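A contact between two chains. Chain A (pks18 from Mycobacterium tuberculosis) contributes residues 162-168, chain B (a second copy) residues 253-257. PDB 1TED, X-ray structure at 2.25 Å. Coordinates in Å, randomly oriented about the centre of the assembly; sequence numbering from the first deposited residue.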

# COMPACT_ATOMS: atom_id res chain seq x y z
N SER A 162 -12.22 15.96 3.92
CA SER A 162 -11.44 16.67 4.94
C SER A 162 -9.95 16.55 4.73
O SER A 162 -9.44 15.45 4.50
CB SER A 162 -11.74 16.15 6.34
OG SER A 162 -10.74 16.63 7.23
N PRO A 163 -9.23 17.67 4.83
CA PRO A 163 -7.77 17.70 4.66
C PRO A 163 -7.07 16.76 5.65
O PRO A 163 -5.93 16.36 5.44
CB PRO A 163 -7.42 19.16 4.93
CG PRO A 163 -8.66 19.89 4.52
CD PRO A 163 -9.76 19.02 5.06
N SER A 164 -7.77 16.41 6.72
CA SER A 164 -7.19 15.56 7.75
C SER A 164 -7.63 14.10 7.66
O SER A 164 -7.45 13.33 8.61
CB SER A 164 -7.54 16.11 9.13
OG SER A 164 -8.94 16.08 9.34
N ILE A 165 -8.21 13.71 6.54
CA ILE A 165 -8.65 12.33 6.38
C ILE A 165 -7.43 11.40 6.38
O ILE A 165 -6.34 11.78 5.94
CB ILE A 165 -9.41 12.16 5.05
CG1 ILE A 165 -10.08 10.79 5.01
CG2 ILE A 165 -8.46 12.36 3.87
CD1 ILE A 165 -10.97 10.58 3.80
N SER A 166 -7.61 10.20 6.91
CA SER A 166 -6.53 9.22 6.95
C SER A 166 -6.49 8.55 5.58
O SER A 166 -7.53 8.24 5.01
CB SER A 166 -6.79 8.17 8.02
OG SER A 166 -7.23 8.78 9.21
N ARG A 167 -5.29 8.34 5.06
CA ARG A 167 -5.15 7.71 3.75
C ARG A 167 -4.13 6.59 3.76
O ARG A 167 -3.10 6.66 4.45
CB ARG A 167 -4.77 8.75 2.70
CG ARG A 167 -5.91 9.70 2.36
CD ARG A 167 -5.47 10.80 1.40
NE ARG A 167 -4.65 11.82 2.07
CZ ARG A 167 -3.35 11.99 1.86
NH1 ARG A 167 -2.69 11.22 1.01
NH2 ARG A 167 -2.70 12.94 2.53
N VAL A 168 -4.43 5.55 2.99
CA VAL A 168 -3.58 4.38 2.86
C VAL A 168 -3.58 3.92 1.40
O VAL A 168 -4.63 3.64 0.83
CB VAL A 168 -4.08 3.22 3.75
CG1 VAL A 168 -3.16 2.01 3.60
CG2 VAL A 168 -4.13 3.67 5.20
N PHE B 253 -2.43 11.80 13.54
CA PHE B 253 -3.03 12.86 12.74
C PHE B 253 -2.44 12.94 11.34
O PHE B 253 -1.33 12.46 11.09
CB PHE B 253 -2.91 14.21 13.45
CG PHE B 253 -1.49 14.65 13.69
CD1 PHE B 253 -0.81 15.40 12.73
CD2 PHE B 253 -0.85 14.35 14.88
CE1 PHE B 253 0.48 15.83 12.96
CE2 PHE B 253 0.45 14.78 15.12
CZ PHE B 253 1.12 15.53 14.16
N SER B 254 -3.19 13.54 10.42
CA SER B 254 -2.78 13.69 9.04
C SER B 254 -3.28 15.06 8.58
O SER B 254 -4.28 15.56 9.10
CB SER B 254 -3.41 12.60 8.16
OG SER B 254 -3.31 11.31 8.76
N GLN B 255 -2.60 15.66 7.61
CA GLN B 255 -3.02 16.97 7.10
C GLN B 255 -2.53 17.28 5.70
O GLN B 255 -1.35 17.59 5.51
CB GLN B 255 -2.55 18.09 8.02
CG GLN B 255 -3.62 18.60 8.98
CD GLN B 255 -4.76 19.32 8.28
OE1 GLN B 255 -4.56 20.29 7.56
NE2 GLN B 255 -5.98 18.85 8.52
N LEU B 256 -3.43 17.19 4.74
CA LEU B 256 -3.08 17.51 3.36
C LEU B 256 -2.94 19.03 3.35
O LEU B 256 -3.90 19.74 3.63
CB LEU B 256 -4.23 17.09 2.44
CG LEU B 256 -3.89 16.58 1.04
CD1 LEU B 256 -5.15 16.66 0.19
CD2 LEU B 256 -2.78 17.38 0.41
N LEU B 257 -1.76 19.55 3.05
CA LEU B 257 -1.56 21.00 3.04
C LEU B 257 -1.97 21.64 1.71
O LEU B 257 -1.50 21.24 0.65
CB LEU B 257 -0.10 21.34 3.32
CG LEU B 257 0.54 20.88 4.63
CD1 LEU B 257 2.01 21.27 4.59
CD2 LEU B 257 -0.15 21.51 5.83
O HOH W 1 -6.34 13.17 11.36
O HOH W 2 -4.79 10.19 10.30

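A single direct hydrogen bond joins these two stretches, and it is short and almost straight. Leu256(B) N donates to Pro163(A) O at 2.7 Å, with an angle of 176° at the hydrogen. The acceptor sits in a type I beta turn that runs from Ser162(A) to Ile165(A). Ile165(A) N closes the turn by donating to Ser162(A) O at 2.9 Å. Ser162(A) OG and Ser164(A) OG also lie 2.8 Å apart and share a hydrogen bond. The carbonyl of Pro163(A) is left free to face the strand of chain B.

Two CA-H...O contacts accompany this bond. Gln255(B) CA approaches Pro163(A) O at 3.4 Å, so one carbonyl receives both an N-H and a C-H. Ser164(A) CA lies 3.2 Å from Ser254(B) O, with the roles of the chains reversed. The backbones run close here: the CA atoms of Ser164(A) and Gln255(B) are 4.4 Å apart.

Water extends the polar link. Water 1 donates to Ser164(A) O at 3.0 Å and accepts a weak bond from Ser254(B) N at 3.3 Å. Water 2 donates to Ser254(B) OG at a very short 2.4 Å and bonds to Ser166(A) OG at 3.0 Å. It bridges two hydroxyls that do not meet directly.

Side chains add packing contacts. Gln255(B) starts away from chain A, but its end folds back. Its NE2 reaches 3.2 Å from Ser164(A) CB and 3.9 Å from Pro163(A) CB, which are packing contacts with carbon. Leu256(B) points toward chain A. Its CG lies 4.1 Å from Arg167(A) NH2, an oblique approach of an aliphatic carbon to the charged guanidinium. That NH2 finds its hydrogen bonding elsewhere in the structure. The two stretches bury 327 Å² between them.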